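Local structure of ethylbenzene dehydrogenase beta-subunit (Aromatoleum aromaticum, 2IVF) at residues 145-150 and 300-305; 248-253 and 330-335; 293-298 and 304-309. The protein carries three [4Fe-4S] clusters and one [3Fe-4S] cluster as the iron-sulfur subunit of a three-chain complex, probably relaying electrons through them. All blocks are in the same frame, centred on the assembly; numbering follows the deposited sequence.

Interaction 1: residues 145-150 and 300-305; sequences FYLARM and GLFGPE
F145, which meets L301, and L147, which meets both L301 and F302, are held by backbone hydrogen bonds to Y59 and T57, while on the helix side L301 has a backbone bond to H261. Nothing polar crosses between the two segments, and the contact is a buried apolar one of 138 Å². F145 and L301 approach from opposite directions, and CD1 of L301 lies 4.1 Å from CZ of F145, at the ring edge and near its plane. A chi1 of 56° tucks CG of F145 between its own N and C, which points the ring at the helix. The same CD1 of L301 is a looser 4.4 Å from CD2 of L147. CD1 of L147 lies 4.3 Å from CZ of F302, at the edge of that ring and near its plane. Strand 141-149, which reaches into the 4Fe-4S dicluster family region, is the middle of a three-stranded antiparallel sheet, and its alternation separates two roles: F145 and L147 point toward the end of helix 295-302, whereas A148 touches one iron-sulfur cluster (SF4), and M150, just past the strand, touches another. Within the helix segment, CB of L301 covers one face of the F302 ring, 3.6 Å above its centre. Y272 meets the F302 ring with planes at about 35° and also touches L147. The helix stops at G303, whose phi is 89°.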
loop_
_atom_site.group_PDB
_atom_site.type_symbol
_atom_site.label_atom_id
_atom_site.label_comp_id
_atom_site.label_asym_id
_atom_site.label_seq_id
_atom_site.Cartn_x
_atom_site.Cartn_y
_atom_site.Cartn_z
ATOM N N PHE B 145 -13.105 9.842 5.335
ATOM C CA PHE B 145 -13.338 8.423 5.137
ATOM C C PHE B 145 -13.116 8.196 3.646
ATOM O O PHE B 145 -12.944 9.173 2.906
ATOM C CB PHE B 145 -14.753 8.012 5.576
ATOM C CG PHE B 145 -15.848 8.761 4.932
ATOM C CD1 PHE B 145 -16.338 9.925 5.509
ATOM C CD2 PHE B 145 -16.421 8.329 3.737
ATOM C CE1 PHE B 145 -17.367 10.628 4.948
ATOM C CE2 PHE B 145 -17.437 9.044 3.149
ATOM C CZ PHE B 145 -17.935 10.201 3.773
ATOM N N TYR B 146 -13.131 6.933 3.206
ATOM C CA TYR B 146 -12.860 6.596 1.830
ATOM C C TYR B 146 -14.136 6.215 1.132
ATOM O O TYR B 146 -15.012 5.543 1.723
ATOM C CB TYR B 146 -11.818 5.500 1.763
ATOM C CG TYR B 146 -10.530 5.894 2.440
ATOM C CD1 TYR B 146 -9.700 6.843 1.855
ATOM C CD2 TYR B 146 -10.126 5.307 3.636
ATOM C CE1 TYR B 146 -8.522 7.237 2.469
ATOM C CE2 TYR B 146 -8.889 5.667 4.259
ATOM C CZ TYR B 146 -8.105 6.627 3.646
ATOM O OH TYR B 146 -6.916 6.989 4.234
ATOM N N LEU B 147 -14.282 6.668 -0.114
ATOM C CA LEU B 147 -15.547 6.539 -0.798
ATOM C C LEU B 147 -15.363 5.857 -2.152
ATOM O O LEU B 147 -14.874 6.470 -3.118
ATOM C CB LEU B 147 -16.168 7.920 -0.972
ATOM C CG LEU B 147 -17.532 7.938 -1.704
ATOM C CD1 LEU B 147 -18.547 7.057 -0.960
ATOM C CD2 LEU B 147 -18.081 9.396 -1.890
ATOM N N ALA B 148 -15.722 4.573 -2.169
ATOM C CA ALA B 148 -15.716 3.735 -3.351
ATOM C C ALA B 148 -16.966 3.940 -4.139
ATOM O O ALA B 148 -18.083 4.033 -3.586
ATOM C CB ALA B 148 -15.536 2.225 -2.986
ATOM N N ARG B 149 -16.790 4.013 -5.450
ATOM C CA ARG B 149 -17.879 4.275 -6.337
ATOM C C ARG B 149 -17.695 3.514 -7.640
ATOM O O ARG B 149 -16.568 3.294 -8.090
ATOM C CB ARG B 149 -17.990 5.767 -6.632
ATOM C CG ARG B 149 -18.375 6.631 -5.422
ATOM C CD ARG B 149 -18.286 8.081 -5.737
ATOM N NE ARG B 149 -19.196 8.278 -6.845
ATOM C CZ ARG B 149 -18.941 8.939 -7.959
ATOM N NH1 ARG B 149 -17.802 9.556 -8.149
ATOM N NH2 ARG B 149 -19.861 8.973 -8.914
ATOM N N MET B 150 -18.809 3.163 -8.246
ATOM C CA MET B 150 -18.822 2.594 -9.581
ATOM C C MET B 150 -20.091 3.113 -10.241
ATOM O O MET B 150 -20.783 3.971 -9.675
ATOM C CB MET B 150 -18.880 1.051 -9.535
ATOM C CG MET B 150 -17.939 0.372 -8.606
ATOM S SD MET B 150 -18.532 0.151 -6.908
ATOM C CE MET B 150 -19.650 -1.257 -7.179
ATOM N N GLY B 300 -25.579 15.275 2.940
ATOM C CA GLY B 300 -25.391 15.770 1.605
ATOM C C GLY B 300 -25.174 14.638 0.619
ATOM O O GLY B 300 -25.618 14.728 -0.543
ATOM N N LEU B 301 -24.511 13.573 1.082
ATOM C CA LEU B 301 -24.208 12.424 0.272
ATOM C C LEU B 301 -25.286 11.361 0.308
ATOM O O LEU B 301 -25.611 10.781 -0.711
ATOM C CB LEU B 301 -22.933 11.779 0.765
ATOM C CG LEU B 301 -21.658 12.589 0.566
ATOM C CD1 LEU B 301 -20.496 11.754 0.960
ATOM C CD2 LEU B 301 -21.575 13.120 -0.900
ATOM N N PHE B 302 -25.835 11.089 1.477
ATOM C CA PHE B 302 -26.667 9.894 1.647
ATOM C C PHE B 302 -28.081 10.159 2.080
ATOM O O PHE B 302 -28.844 9.209 2.300
ATOM C CB PHE B 302 -25.985 8.938 2.623
ATOM C CG PHE B 302 -24.598 8.601 2.226
ATOM C CD1 PHE B 302 -24.349 8.007 1.013
ATOM C CD2 PHE B 302 -23.517 8.938 3.048
ATOM C CE1 PHE B 302 -23.058 7.726 0.633
ATOM C CE2 PHE B 302 -22.252 8.665 2.679
ATOM C CZ PHE B 302 -22.015 8.043 1.455
ATOM N N GLY B 303 -28.456 11.427 2.168
ATOM C CA GLY B 303 -29.814 11.825 2.427
ATOM C C GLY B 303 -30.196 11.966 3.883
ATOM O O GLY B 303 -29.375 11.740 4.779
ATOM N N PRO B 304 -31.474 12.273 4.130
ATOM C CA PRO B 304 -32.010 12.584 5.450
ATOM C C PRO B 304 -32.089 11.392 6.395
ATOM O O PRO B 304 -32.333 11.591 7.565
ATOM C CB PRO B 304 -33.447 13.032 5.152
ATOM C CG PRO B 304 -33.805 12.283 3.901
ATOM C CD PRO B 304 -32.537 12.314 3.097
ATOM N N GLU B 305 -31.885 10.176 5.908
ATOM C CA GLU B 305 -31.957 9.008 6.781
ATOM C C GLU B 305 -30.670 8.749 7.541
ATOM O O GLU B 305 -30.626 7.867 8.359
ATOM C CB GLU B 305 -32.384 7.785 5.983
ATOM C CG GLU B 305 -33.838 7.987 5.480
ATOM C CD GLU B 305 -34.391 6.858 4.703
ATOM O OE1 GLU B 305 -33.737 5.787 4.652
ATOM O OE2 GLU B 305 -35.511 7.034 4.126
#

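Interaction 2: residues 248-253 and 330-335; sequences HKLVKK and DLLISK
L250 and L331 run antiparallel alongside one another where two helices pack, 246-253 and the C-terminal end of 327-333; their CA atoms, 7.9 Å apart, are the nearest pair. CD2 of L250 meets CB of L331 at 4.0 Å. With chi1 near -62° the L250 side chain lies beside its own N, and its tip extends to L332, where CD2 of L250 and CD2 of L332 are 3.6 Å apart; these two leucines meet at a slant. K249 uses its carbon chain alone, crossing L331 at about a right angle: CB of K249 lies 3.6 Å from CD1 of L331, and CD of K249 follows 3.9 Å from CD2 of L331, so the extended lysine runs across the two end methyls of L331. L332 also packs on D24 and V273 of the neighbouring strands and on Y273 of the alpha-subunit, which places the helix end at the subunit interface. Helix 246-253 widens into a pi-type turn at its end, where O of H248 accepts from both K252 N and K253 N. On the partner helix, S334 has left helical geometry, and its OG donates to O of L331 at 2.6 Å, from 38° out of the carbonyl plane.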
loop_
_atom_site.group_PDB
_atom_site.type_symbol
_atom_site.label_atom_id
_atom_site.label_comp_id
_atom_site.label_asym_id
_atom_site.label_seq_id
_atom_site.Cartn_x
_atom_site.Cartn_y
_atom_site.Cartn_z
ATOM N N HIS B 248 -30.252 -7.293 0.345
ATOM C CA HIS B 248 -31.637 -7.058 0.677
ATOM C C HIS B 248 -31.812 -6.687 2.139
ATOM O O HIS B 248 -32.543 -5.739 2.466
ATOM C CB HIS B 248 -32.486 -8.280 0.413
ATOM C CG HIS B 248 -33.908 -8.029 0.725
ATOM N ND1 HIS B 248 -34.772 -7.490 -0.195
ATOM C CD2 HIS B 248 -34.609 -8.191 1.868
ATOM C CE1 HIS B 248 -35.967 -7.365 0.362
ATOM N NE2 HIS B 248 -35.887 -7.772 1.617
ATOM N N LYS B 249 -31.091 -7.390 3.019
ATOM C CA LYS B 249 -31.209 -7.176 4.476
ATOM C C LYS B 249 -30.711 -5.811 4.940
ATOM O O LYS B 249 -31.290 -5.194 5.833
ATOM C CB LYS B 249 -30.496 -8.295 5.223
ATOM C CG LYS B 249 -31.265 -9.596 5.152
ATOM C CD LYS B 249 -30.457 -10.750 5.733
ATOM C CE LYS B 249 -31.144 -12.119 5.477
ATOM N NZ LYS B 249 -30.210 -13.179 5.848
ATOM N N LEU B 250 -29.675 -5.322 4.307
ATOM C CA LEU B 250 -29.102 -4.007 4.642
ATOM C C LEU B 250 -29.821 -2.832 4.022
ATOM O O LEU B 250 -29.974 -1.790 4.695
ATOM C CB LEU B 250 -27.631 -3.983 4.258
ATOM C CG LEU B 250 -26.743 -4.995 5.000
ATOM C CD1 LEU B 250 -25.364 -4.986 4.436
ATOM C CD2 LEU B 250 -26.692 -4.831 6.567
ATOM N N VAL B 251 -30.328 -3.007 2.790
ATOM C CA VAL B 251 -30.979 -1.897 2.030
ATOM C C VAL B 251 -32.451 -1.829 2.377
ATOM O O VAL B 251 -32.992 -0.742 2.657
ATOM C CB VAL B 251 -30.796 -2.073 0.488
ATOM C CG1 VAL B 251 -31.574 -1.003 -0.362
ATOM C CG2 VAL B 251 -29.330 -2.056 0.081
ATOM N N LYS B 252 -33.096 -2.999 2.390
ATOM C CA LYS B 252 -34.541 -3.058 2.502
ATOM C C LYS B 252 -35.060 -3.348 3.893
ATOM O O LYS B 252 -36.097 -2.825 4.263
ATOM C CB LYS B 252 -35.125 -4.098 1.542
ATOM C CG LYS B 252 -34.840 -3.872 0.072
ATOM C CD LYS B 252 -35.296 -2.523 -0.435
ATOM C CE LYS B 252 -36.772 -2.410 -0.453
ATOM N NZ LYS B 252 -37.123 -1.178 -1.236
ATOM N N LYS B 253 -34.393 -4.204 4.656
ATOM C CA LYS B 253 -34.904 -4.636 5.960
ATOM C C LYS B 253 -34.404 -3.679 7.061
ATOM O O LYS B 253 -35.190 -2.969 7.678
ATOM C CB LYS B 253 -34.494 -6.087 6.230
ATOM C CG LYS B 253 -34.896 -6.722 7.615
ATOM C CD LYS B 253 -34.291 -8.165 7.701
ATOM C CE LYS B 253 -34.577 -8.873 8.987
ATOM N NZ LYS B 253 -33.879 -10.209 9.046
ATOM N N ASP B 330 -24.050 -8.986 12.695
ATOM C CA ASP B 330 -23.649 -10.250 12.087
ATOM C C ASP B 330 -23.463 -10.065 10.584
ATOM O O ASP B 330 -22.491 -10.551 9.987
ATOM C CB ASP B 330 -24.729 -11.300 12.321
ATOM C CG ASP B 330 -24.767 -11.848 13.748
ATOM O OD1 ASP B 330 -23.819 -11.701 14.526
ATOM O OD2 ASP B 330 -25.770 -12.513 14.080
ATOM N N LEU B 331 -24.405 -9.338 9.973
ATOM C CA LEU B 331 -24.403 -9.038 8.538
ATOM C C LEU B 331 -23.224 -8.165 8.170
ATOM O O LEU B 331 -22.579 -8.383 7.149
ATOM C CB LEU B 331 -25.701 -8.352 8.119
ATOM C CG LEU B 331 -26.950 -9.204 8.170
ATOM C CD1 LEU B 331 -28.179 -8.330 7.933
ATOM C CD2 LEU B 331 -26.832 -10.331 7.139
ATOM N N LEU B 332 -22.926 -7.167 9.004
ATOM C CA LEU B 332 -21.948 -6.218 8.632
ATOM C C LEU B 332 -20.548 -6.790 8.878
ATOM O O LEU B 332 -19.621 -6.428 8.204
ATOM C CB LEU B 332 -22.124 -4.898 9.391
ATOM C CG LEU B 332 -23.342 -4.058 9.058
ATOM C CD1 LEU B 332 -23.397 -2.822 10.019
ATOM C CD2 LEU B 332 -23.439 -3.625 7.568
ATOM N N ILE B 333 -20.418 -7.682 9.845
ATOM C CA ILE B 333 -19.169 -8.354 10.106
ATOM C C ILE B 333 -18.957 -9.433 9.045
ATOM O O ILE B 333 -17.865 -9.523 8.502
ATOM C CB ILE B 333 -19.183 -8.999 11.511
ATOM C CG1 ILE B 333 -19.043 -7.906 12.558
ATOM C CG2 ILE B 333 -18.131 -10.121 11.655
ATOM C CD1 ILE B 333 -19.404 -8.297 13.929
ATOM N N SER B 334 -19.970 -10.269 8.848
ATOM C CA SER B 334 -19.936 -11.437 7.930
ATOM C C SER B 334 -18.799 -12.377 8.172
ATOM O O SER B 334 -17.801 -12.358 7.465
ATOM C CB SER B 334 -19.902 -11.027 6.463
ATOM O OG SER B 334 -21.030 -10.250 6.212
ATOM N N LYS B 335 -18.952 -13.213 9.162
ATOM C CA LYS B 335 -17.856 -14.065 9.574
ATOM C C LYS B 335 -17.395 -15.020 8.469
ATOM O O LYS B 335 -16.187 -15.317 8.366
ATOM C CB LYS B 335 -18.189 -14.745 10.893
ATOM C CG LYS B 335 -19.238 -15.678 10.862
ATOM C CD LYS B 335 -19.524 -16.218 12.273
ATOM C CE LYS B 335 -20.415 -17.431 12.108
ATOM N NZ LYS B 335 -20.796 -18.231 13.319
#

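Interaction 3: residues 293-298 and 304-309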
loop_
_atom_site.group_PDB
_atom_site.type_symbol
_atom_site.label_atom_id
_atom_site.label_comp_id
_atom_site.label_asym_id
_atom_site.label_seq_id
_atom_site.Cartn_x
_atom_site.Cartn_y
_atom_site.Cartn_z
ATOM N N ILE B 293 -17.834 13.744 12.636
ATOM C CA ILE B 293 -18.272 13.906 11.237
ATOM C C ILE B 293 -19.584 14.685 11.281
ATOM O O ILE B 293 -20.545 14.271 11.950
ATOM C CB ILE B 293 -18.515 12.595 10.475
ATOM C CG1 ILE B 293 -17.269 11.705 10.487
ATOM C CG2 ILE B 293 -18.994 12.933 9.033
ATOM C CD1 ILE B 293 -17.494 10.379 9.892
ATOM N N PRO B 294 -19.611 15.842 10.621
ATOM C CA PRO B 294 -20.819 16.624 10.652
ATOM C C PRO B 294 -21.956 15.927 9.945
ATOM O O PRO B 294 -21.810 15.394 8.828
ATOM C CB PRO B 294 -20.422 17.918 9.946
ATOM C CG PRO B 294 -18.909 17.936 10.019
ATOM C CD PRO B 294 -18.537 16.521 9.870
ATOM N N LEU B 295 -23.090 15.885 10.603
ATOM C CA LEU B 295 -24.201 15.129 10.040
ATOM C C LEU B 295 -24.617 15.717 8.676
ATOM O O LEU B 295 -24.970 14.978 7.756
ATOM C CB LEU B 295 -25.373 15.132 11.015
ATOM C CG LEU B 295 -26.710 14.513 10.616
ATOM C CD1 LEU B 295 -26.554 13.038 10.205
ATOM C CD2 LEU B 295 -27.763 14.740 11.752
ATOM N N ASP B 296 -24.594 17.042 8.539
ATOM C CA ASP B 296 -25.088 17.632 7.311
ATOM C C ASP B 296 -24.218 17.273 6.124
ATOM O O ASP B 296 -24.718 17.170 5.019
ATOM C CB ASP B 296 -25.328 19.156 7.431
ATOM C CG ASP B 296 -24.077 19.938 7.813
ATOM O OD1 ASP B 296 -23.104 19.353 8.293
ATOM O OD2 ASP B 296 -24.082 21.182 7.666
ATOM N N VAL B 297 -22.938 17.008 6.366
ATOM C CA VAL B 297 -22.041 16.509 5.342
ATOM C C VAL B 297 -22.460 15.131 4.864
ATOM O O VAL B 297 -22.621 14.916 3.670
ATOM C CB VAL B 297 -20.554 16.497 5.856
ATOM C CG1 VAL B 297 -19.615 15.798 4.864
ATOM C CG2 VAL B 297 -20.096 17.949 6.073
ATOM N N LEU B 298 -22.750 14.228 5.797
ATOM C CA LEU B 298 -23.163 12.890 5.437
ATOM C C LEU B 298 -24.551 12.925 4.795
ATOM O O LEU B 298 -24.798 12.179 3.858
ATOM C CB LEU B 298 -23.155 11.922 6.622
ATOM C CG LEU B 298 -21.796 11.634 7.211
ATOM C CD1 LEU B 298 -21.878 10.615 8.353
ATOM C CD2 LEU B 298 -20.907 11.098 6.118
ATOM N N PRO B 304 -31.474 12.273 4.130
ATOM C CA PRO B 304 -32.010 12.584 5.450
ATOM C C PRO B 304 -32.089 11.392 6.395
ATOM O O PRO B 304 -32.333 11.591 7.565
ATOM C CB PRO B 304 -33.447 13.032 5.152
ATOM C CG PRO B 304 -33.805 12.283 3.901
ATOM C CD PRO B 304 -32.537 12.314 3.097
ATOM N N GLU B 305 -31.885 10.176 5.908
ATOM C CA GLU B 305 -31.957 9.008 6.781
ATOM C C GLU B 305 -30.670 8.749 7.541
ATOM O O GLU B 305 -30.626 7.867 8.359
ATOM C CB GLU B 305 -32.384 7.785 5.983
ATOM C CG GLU B 305 -33.838 7.987 5.480
ATOM C CD GLU B 305 -34.391 6.858 4.703
ATOM O OE1 GLU B 305 -33.737 5.787 4.652
ATOM O OE2 GLU B 305 -35.511 7.034 4.126
ATOM N N VAL B 306 -29.622 9.514 7.272
ATOM C CA VAL B 306 -28.334 9.265 7.912
ATOM C C VAL B 306 -28.391 9.209 9.459
ATOM O O VAL B 306 -27.841 8.307 10.098
ATOM C CB VAL B 306 -27.292 10.300 7.472
ATOM C CG1 VAL B 306 -25.978 10.197 8.361
ATOM C CG2 VAL B 306 -26.963 10.102 5.987
ATOM N N LYS B 307 -29.048 10.184 10.064
ATOM C CA LYS B 307 -29.142 10.238 11.526
ATOM C C LYS B 307 -29.717 8.942 12.111
ATOM O O LYS B 307 -29.201 8.418 13.114
ATOM C CB LYS B 307 -30.037 11.414 11.951
ATOM C CG LYS B 307 -30.106 11.655 13.450
ATOM C CD LYS B 307 -30.758 13.009 13.722
ATOM C CE LYS B 307 -30.577 13.487 15.135
ATOM N NZ LYS B 307 -31.575 14.649 15.408
ATOM N N ARG B 308 -30.820 8.464 11.529
ATOM C CA ARG B 308 -31.448 7.209 11.935
ATOM C C ARG B 308 -30.454 6.058 11.794
ATOM O O ARG B 308 -30.232 5.267 12.717
ATOM C CB ARG B 308 -32.732 6.928 11.085
ATOM C CG ARG B 308 -33.388 5.519 11.392
ATOM C CD ARG B 308 -34.593 5.140 10.514
ATOM N NE ARG B 308 -34.177 5.131 9.137
ATOM C CZ ARG B 308 -33.548 4.127 8.523
ATOM N NH1 ARG B 308 -33.317 2.958 9.136
ATOM N NH2 ARG B 308 -33.161 4.311 7.263
ATOM N N VAL B 309 -29.808 6.011 10.647
ATOM C CA VAL B 309 -28.888 4.935 10.398
ATOM C C VAL B 309 -27.756 4.908 11.422
ATOM O O VAL B 309 -27.427 3.855 11.953
ATOM C CB VAL B 309 -28.362 5.003 9.003
ATOM C CG1 VAL B 309 -27.218 3.967 8.819
ATOM C CG2 VAL B 309 -29.589 4.792 8.048
#
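L295 and V306 make the tightest carbon contact here, with CD1 of L295 only 3.4 Å from CG1 of V306, closer than usual van der Waals distance. Their side chains pass side by side, pointing opposite ways; L295 has CG opposite its N (chi1 175°), which carries CD1 over the first turn of the second helix. L298 adds a second apolar contact from the next turn, crossing V306 at about a right angle, with its CB 3.7 Å from CG1 of V306. CG1 of V306 thus touches L295 and L298, one helical turn apart, while CG2 of V306 rests 3.7 Å from the carbonyl O of L298. K307 contributes aliphatic carbon: its CD is 4.0 Å from CD2 of L295, the two chains crossing almost perpendicularly while the extended lysine leads away. No hydrogen bond spans the segments. The one charge pair lies inside 304-309, where R308 NH2 and E305 OE1 form a salt bridge of 3.1 Å with a weak hydrogen bond; R308 NH2 also bonds O of K255. Two consecutive helices, 295-302 and 306-321, thus pack side against side across the short connection 303-305, with V306 on L258 of strand 258-259 and L298 on F145 of strand 141-149.

Read from the N terminus, strand 141-149 comes first, and interaction 1 closes a loop of 149 intervening residues when it joins this strand, central in the sheet that lines an iron-sulfur cluster, to helix 295-302. Inside that loop lies 248-253, whose partner 330-335 comes after it, so interactions 1 and 2 cross along the chain without touching; interaction 2 joins helix 246-253 to helix 327-333. Interaction 3 closes the shortest loop, five residues between 293-298 and 304-309, is nested within the loop of interaction 2, and joins helix 295-302 to 306-321, which 327-333 follows in the chain. It shares P304 and E305 with interaction 1 and touches it through F145 CE1 and L298 CD2, 3.8 Å apart.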